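Local coordinates for Tv2483 (Treponema vincentii, PDB 6DET), which binds L-arginine with high selectivity and probably delivers it, as a solute-binding lipoprotein, to an ABC transporter for uptake, at residues 108-120 / 222-235. Numbering follows the deposited sequence.
Sequences ERKQHYRMCTPYL and AFRQADASLVAKIE. With ARG (arginine), chain B.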
loop_
_atom_site.group_PDB
_atom_site.type_symbol
_atom_site.label_atom_id
_atom_site.label_comp_id
_atom_site.label_asym_id
_atom_site.label_seq_id
_atom_site.Cartn_x
_atom_site.Cartn_y
_atom_site.Cartn_z
ATOM N N GLU A 108 -14.141 0.371 -6.487
ATOM C CA GLU A 108 -13.883 -0.415 -7.697
ATOM C C GLU A 108 -13.217 -1.746 -7.362
ATOM O O GLU A 108 -13.605 -2.804 -7.880
ATOM C CB GLU A 108 -13.015 0.399 -8.666
ATOM C CG GLU A 108 -12.249 -0.393 -9.736
ATOM C CD GLU A 108 -13.126 -0.870 -10.865
ATOM O OE1 GLU A 108 -14.347 -0.630 -10.817
ATOM O OE2 GLU A 108 -12.589 -1.478 -11.812
ATOM N N ARG A 109 -12.194 -1.718 -6.506
ATOM C CA ARG A 109 -11.449 -2.939 -6.203
ATOM C C ARG A 109 -12.287 -3.979 -5.456
ATOM O O ARG A 109 -11.979 -5.182 -5.533
ATOM C CB ARG A 109 -10.209 -2.592 -5.400
ATOM C CG ARG A 109 -9.150 -1.954 -6.244
ATOM C CD ARG A 109 -7.971 -1.471 -5.408
ATOM N NE ARG A 109 -6.872 -0.998 -6.273
ATOM C CZ ARG A 109 -5.679 -0.610 -5.832
ATOM N NH1 ARG A 109 -5.418 -0.613 -4.525
ATOM N NH2 ARG A 109 -4.734 -0.229 -6.710
ATOM N N LYS A 110 -13.357 -3.557 -4.773
ATOM C CA LYS A 110 -14.269 -4.521 -4.154
ATOM C C LYS A 110 -14.900 -5.450 -5.178
ATOM O O LYS A 110 -15.334 -6.555 -4.813
ATOM C CB LYS A 110 -15.386 -3.802 -3.368
ATOM C CG LYS A 110 -14.875 -3.127 -2.105
ATOM C CD LYS A 110 -15.981 -2.372 -1.326
ATOM C CE LYS A 110 -15.414 -1.765 -0.037
ATOM N NZ LYS A 110 -16.317 -0.757 0.626
ATOM N N GLN A 111 -14.991 -5.023 -6.434
ATOM C CA GLN A 111 -15.521 -5.852 -7.510
ATOM C C GLN A 111 -14.466 -6.746 -8.146
ATOM O O GLN A 111 -14.797 -7.522 -9.042
ATOM C CB GLN A 111 -16.136 -4.985 -8.615
ATOM C CG GLN A 111 -17.061 -3.890 -8.144
ATOM C CD GLN A 111 -18.230 -4.416 -7.348
ATOM O OE1 GLN A 111 -18.712 -5.523 -7.589
ATOM N NE2 GLN A 111 -18.693 -3.624 -6.387
ATOM N N HIS A 112 -13.204 -6.644 -7.730
ATOM C CA HIS A 112 -12.128 -7.397 -8.361
ATOM C C HIS A 112 -11.359 -8.263 -7.394
ATOM O O HIS A 112 -10.603 -9.140 -7.839
ATOM C CB HIS A 112 -11.115 -6.452 -9.030
ATOM C CG HIS A 112 -11.659 -5.689 -10.192
ATOM N ND1 HIS A 112 -11.223 -5.900 -11.482
ATOM C CD2 HIS A 112 -12.582 -4.703 -10.261
ATOM C CE1 HIS A 112 -11.863 -5.084 -12.299
ATOM N NE2 HIS A 112 -12.691 -4.346 -11.583
ATOM N N TYR A 113 -11.506 -8.036 -6.097
ATOM C CA TYR A 113 -10.703 -8.688 -5.073
ATOM C C TYR A 113 -11.552 -8.955 -3.847
ATOM O O TYR A 113 -12.515 -8.222 -3.567
ATOM C CB TYR A 113 -9.515 -7.817 -4.612
ATOM C CG TYR A 113 -8.544 -7.351 -5.679
ATOM C CD1 TYR A 113 -7.425 -8.106 -5.991
ATOM C CD2 TYR A 113 -8.710 -6.123 -6.324
ATOM C CE1 TYR A 113 -6.511 -7.679 -6.919
ATOM C CE2 TYR A 113 -7.808 -5.690 -7.266
ATOM C CZ TYR A 113 -6.706 -6.470 -7.561
ATOM O OH TYR A 113 -5.784 -6.041 -8.496
ATOM N N ARG A 114 -11.154 -9.986 -3.101
ATOM C CA ARG A 114 -11.620 -10.209 -1.738
ATOM C C ARG A 114 -10.584 -9.597 -0.810
ATOM O O ARG A 114 -9.411 -9.963 -0.864
ATOM C CB ARG A 114 -11.787 -11.702 -1.434
ATOM C CG ARG A 114 -12.267 -11.980 0.015
ATOM C CD ARG A 114 -12.503 -13.462 0.268
ATOM N NE ARG A 114 -13.584 -13.985 -0.561
ATOM C CZ ARG A 114 -14.858 -14.048 -0.197
ATOM N NH1 ARG A 114 -15.238 -13.614 1.008
ATOM N NH2 ARG A 114 -15.752 -14.535 -1.047
ATOM N N MET A 115 -10.990 -8.640 0.010
ATOM C CA MET A 115 -10.035 -7.900 0.822
ATOM C C MET A 115 -10.258 -8.211 2.299
ATOM O O MET A 115 -11.398 -8.404 2.745
ATOM C CB MET A 115 -10.138 -6.396 0.521
ATOM C CG MET A 115 -9.658 -6.109 -0.915
ATOM S SD MET A 115 -9.812 -4.410 -1.545
ATOM C CE MET A 115 -11.563 -4.367 -1.835
ATOM N N CYS A 116 -9.168 -8.328 3.050
ATOM C CA CYS A 116 -9.319 -8.675 4.452
ATOM C C CYS A 116 -9.553 -7.405 5.260
ATOM O O CYS A 116 -9.363 -6.288 4.774
ATOM C CB CYS A 116 -8.099 -9.418 4.975
ATOM S SG CYS A 116 -6.651 -8.371 5.174
ATOM N N THR A 117 -9.971 -7.596 6.505
ATOM C CA THR A 117 -10.325 -6.485 7.352
ATOM C C THR A 117 -9.157 -5.483 7.363
ATOM O O THR A 117 -7.997 -5.892 7.484
ATOM C CB THR A 117 -10.668 -6.966 8.753
ATOM O OG1 THR A 117 -11.139 -5.843 9.521
ATOM C CG2 THR A 117 -9.473 -7.600 9.398
ATOM N N PRO A 118 -9.428 -4.199 7.180
ATOM C CA PRO A 118 -8.334 -3.216 7.058
ATOM C C PRO A 118 -7.416 -3.172 8.268
ATOM O O PRO A 118 -7.839 -3.346 9.412
ATOM C CB PRO A 118 -9.082 -1.895 6.891
ATOM C CG PRO A 118 -10.342 -2.276 6.216
ATOM C CD PRO A 118 -10.709 -3.651 6.710
ATOM N N TYR A 119 -6.128 -2.896 8.007
ATOM C CA TYR A 119 -5.137 -2.944 9.067
ATOM C C TYR A 119 -4.442 -1.604 9.304
ATOM O O TYR A 119 -3.843 -1.429 10.377
ATOM C CB TYR A 119 -4.107 -4.070 8.780
ATOM C CG TYR A 119 -3.107 -3.777 7.644
ATOM C CD1 TYR A 119 -3.520 -3.780 6.298
ATOM C CD2 TYR A 119 -1.761 -3.595 7.917
ATOM C CE1 TYR A 119 -2.603 -3.526 5.253
ATOM C CE2 TYR A 119 -0.833 -3.334 6.874
ATOM C CZ TYR A 119 -1.272 -3.304 5.563
ATOM O OH TYR A 119 -0.362 -3.057 4.542
ATOM N N LEU A 120 -4.543 -0.652 8.371
ATOM C CA LEU A 120 -4.009 0.704 8.538
ATOM C C LEU A 120 -4.934 1.696 7.858
ATOM O O LEU A 120 -5.607 1.346 6.885
ATOM C CB LEU A 120 -2.613 0.879 7.914
ATOM C CG LEU A 120 -1.415 0.174 8.560
ATOM C CD1 LEU A 120 -0.165 0.269 7.686
ATOM C CD2 LEU A 120 -1.190 0.783 9.960
ATOM N N ALA A 222 -5.062 -8.081 -0.287
ATOM C CA ALA A 222 -6.000 -8.460 -1.349
ATOM C C ALA A 222 -5.820 -9.926 -1.747
ATOM O O ALA A 222 -4.690 -10.383 -1.959
ATOM C CB ALA A 222 -5.801 -7.575 -2.584
ATOM N N PHE A 223 -6.944 -10.629 -1.915
ATOM C CA PHE A 223 -6.980 -12.053 -2.229
ATOM C C PHE A 223 -7.886 -12.277 -3.426
ATOM O O PHE A 223 -8.667 -11.404 -3.810
ATOM C CB PHE A 223 -7.498 -12.872 -1.035
ATOM C CG PHE A 223 -6.569 -12.876 0.127
ATOM C CD1 PHE A 223 -6.494 -11.766 0.956
ATOM C CD2 PHE A 223 -5.763 -13.964 0.391
ATOM C CE1 PHE A 223 -5.644 -11.744 2.015
ATOM C CE2 PHE A 223 -4.889 -13.934 1.463
ATOM C CZ PHE A 223 -4.832 -12.788 2.263
ATOM N N ARG A 224 -7.820 -13.487 -3.992
ATOM C CA ARG A 224 -8.733 -13.825 -5.069
ATOM C C ARG A 224 -10.159 -13.800 -4.545
ATOM O O ARG A 224 -10.415 -14.133 -3.390
ATOM C CB ARG A 224 -8.433 -15.225 -5.619
ATOM C CG ARG A 224 -7.201 -15.297 -6.523
ATOM C CD ARG A 224 -6.865 -16.760 -6.931
ATOM N NE ARG A 224 -6.299 -17.470 -5.797
ATOM C CZ ARG A 224 -5.006 -17.543 -5.510
ATOM N NH1 ARG A 224 -4.102 -16.965 -6.294
ATOM N NH2 ARG A 224 -4.615 -18.200 -4.422
ATOM N N GLN A 225 -11.091 -13.426 -5.425
ATOM C CA GLN A 225 -12.477 -13.204 -5.016
ATOM C C GLN A 225 -13.081 -14.430 -4.343
ATOM O O GLN A 225 -13.777 -14.315 -3.324
ATOM C CB GLN A 225 -13.319 -12.812 -6.233
ATOM C CG GLN A 225 -12.971 -11.450 -6.772
ATOM C CD GLN A 225 -13.554 -11.199 -8.134
ATOM O OE1 GLN A 225 -13.116 -11.778 -9.137
ATOM N NE2 GLN A 225 -14.559 -10.342 -8.186
ATOM N N ALA A 226 -12.835 -15.608 -4.894
ATOM C CA ALA A 226 -13.476 -16.817 -4.403
ATOM C C ALA A 226 -12.870 -17.349 -3.109
ATOM O O ALA A 226 -13.404 -18.305 -2.549
ATOM C CB ALA A 226 -13.380 -17.899 -5.481
ATOM N N ASP A 227 -11.742 -16.813 -2.649
ATOM C CA ASP A 227 -10.914 -17.514 -1.655
ATOM C C ASP A 227 -11.316 -17.130 -0.223
ATOM O O ASP A 227 -10.530 -16.637 0.592
ATOM C CB ASP A 227 -9.434 -17.236 -1.924
ATOM C CG ASP A 227 -8.896 -17.984 -3.142
ATOM O OD1 ASP A 227 -9.706 -18.577 -3.903
ATOM O OD2 ASP A 227 -7.650 -17.970 -3.355
ATOM N N ALA A 228 -12.569 -17.431 0.097
ATOM C CA ALA A 228 -13.130 -17.058 1.395
ATOM C C ALA A 228 -12.483 -17.821 2.560
ATOM O O ALA A 228 -12.189 -17.228 3.606
ATOM C CB ALA A 228 -14.632 -17.268 1.370
ATOM N N SER A 229 -12.235 -19.128 2.418
ATOM C CA SER A 229 -11.666 -19.880 3.539
ATOM C C SER A 229 -10.224 -19.457 3.822
ATOM O O SER A 229 -9.797 -19.406 4.986
ATOM C CB SER A 229 -11.738 -21.389 3.253
ATOM O OG SER A 229 -11.003 -21.674 2.054
ATOM N N LEU A 230 -9.449 -19.165 2.774
ATOM C CA LEU A 230 -8.100 -18.650 2.985
ATOM C C LEU A 230 -8.144 -17.325 3.742
ATOM O O LEU A 230 -7.415 -17.128 4.719
ATOM C CB LEU A 230 -7.382 -18.470 1.642
ATOM C CG LEU A 230 -5.992 -17.821 1.709
ATOM C CD1 LEU A 230 -5.082 -18.614 2.633
ATOM C CD2 LEU A 230 -5.347 -17.718 0.303
ATOM N N VAL A 231 -9.020 -16.416 3.323
ATOM C CA VAL A 231 -9.067 -15.099 3.958
ATOM C C VAL A 231 -9.550 -15.230 5.400
ATOM O O VAL A 231 -9.017 -14.577 6.305
ATOM C CB VAL A 231 -9.949 -14.138 3.142
ATOM C CG1 VAL A 231 -10.250 -12.839 3.930
ATOM C CG2 VAL A 231 -9.295 -13.797 1.830
ATOM N N ALA A 232 -10.553 -16.083 5.646
ATOM C CA ALA A 232 -11.038 -16.287 7.014
ATOM C C ALA A 232 -9.938 -16.813 7.929
ATOM O O ALA A 232 -9.831 -16.386 9.085
ATOM C CB ALA A 232 -12.227 -17.252 7.031
ATOM N N LYS A 233 -9.129 -17.761 7.444
ATOM C CA LYS A 233 -8.029 -18.280 8.252
ATOM C C LYS A 233 -7.049 -17.173 8.587
ATOM O O LYS A 233 -6.623 -17.013 9.739
ATOM C CB LYS A 233 -7.306 -19.415 7.505
ATOM C CG LYS A 233 -6.577 -20.377 8.405
ATOM C CD LYS A 233 -7.563 -21.359 8.968
ATOM C CE LYS A 233 -6.949 -22.299 9.943
ATOM N NZ LYS A 233 -8.005 -23.172 10.488
ATOM N N ILE A 234 -6.655 -16.414 7.561
ATOM C CA ILE A 234 -5.737 -15.290 7.721
ATOM C C ILE A 234 -6.290 -14.297 8.735
ATOM O O ILE A 234 -5.587 -13.842 9.643
ATOM C CB ILE A 234 -5.515 -14.611 6.365
ATOM C CG1 ILE A 234 -4.796 -15.548 5.373
ATOM C CG2 ILE A 234 -4.759 -13.283 6.570
ATOM C CD1 ILE A 234 -3.454 -15.846 5.695
ATOM N N GLU A 235 -7.558 -13.948 8.590
ATOM C CA GLU A 235 -8.137 -12.947 9.482
ATOM C C GLU A 235 -8.157 -13.443 10.924
ATOM O O GLU A 235 -7.947 -12.660 11.858
ATOM C CB GLU A 235 -9.537 -12.578 9.004
ATOM C CG GLU A 235 -9.517 -11.712 7.754
ATOM C CD GLU A 235 -10.892 -11.323 7.281
ATOM O OE1 GLU A 235 -11.849 -12.116 7.479
ATOM O OE2 GLU A 235 -11.014 -10.218 6.720
HETATM N N ARG B . -1.815 2.242 -2.106
HETATM C CA ARG B . -1.270 1.944 -3.456
HETATM C C ARG B . -2.214 0.993 -4.183
HETATM O O ARG B . -3.012 0.317 -3.506
HETATM C CB ARG B . 0.120 1.315 -3.361
HETATM C CG ARG B . 1.197 2.245 -2.815
HETATM C CD ARG B . 2.561 1.580 -2.647
HETATM N NE ARG B . 3.095 1.185 -3.936
HETATM C CZ ARG B . 3.184 -0.066 -4.374
HETATM N NH1 ARG B . 3.659 -0.267 -5.606
HETATM N NH2 ARG B . 2.793 -1.093 -3.619
HETATM O OXT ARG B . -2.160 0.893 -5.416
HETATM O O HOH W 1 -9.674 -11.922 -7.735
#
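R114 and F223 pair their backbones in both directions, R114 N to F223 O at 2.9 Å and F223 N to R114 O at 2.8 Å, which defines an antiparallel hydrogen-bonded pair; M115 and A222 form the adjoining non-hydrogen-bonded pair. Beyond this short bridge the side chain of R114 reaches across the turn 224-227 to the start of helix 228-243. Its CG lies anti to the backbone N, and a bend at chi3 (-64°) brings NE to Q225 O at 2.8 Å, with NH2 adding a weak bond to the same oxygen. NE approaches from above the plane of that carbonyl. A228 CB sits 3.6 Å over the centre of one guanidinium face, while V231 CG2 packs against R114 CD, so the apolar and polar parts of the arginine are both engaged.

One helical turn beyond V231, the side chain of E235, extended beyond CG, accepts a hydrogen bond from T117 N at OE2 (2.8 Å), met on the anti side of the carboxylate, and C116 CB rests near both E235 CG and V231 CG1. At the other end, a water links H112 O to Q225 N, and A222 CB meets Y113 CD1 at 3.8 Å; behind the tyrosine stands helix 87-92. Within the type I turn 224-227, R224 NE forms a salt bridge with D227 OD2, and R224 NH2 forms a second one with D97.

Upstream of the bridge, R109 extends to the ligand: NH1 bonds to O and NH2 to OXT of the bound arginine, with N-H...O angles of 174° and 169° respectively. Such a bidentate arginine–carboxylate grip is characteristic of the amino-acid pocket in family 3 solute-binding proteins; here the loop 110-113 leads from R109 into strand 114-115, which pairs with strand 215-223.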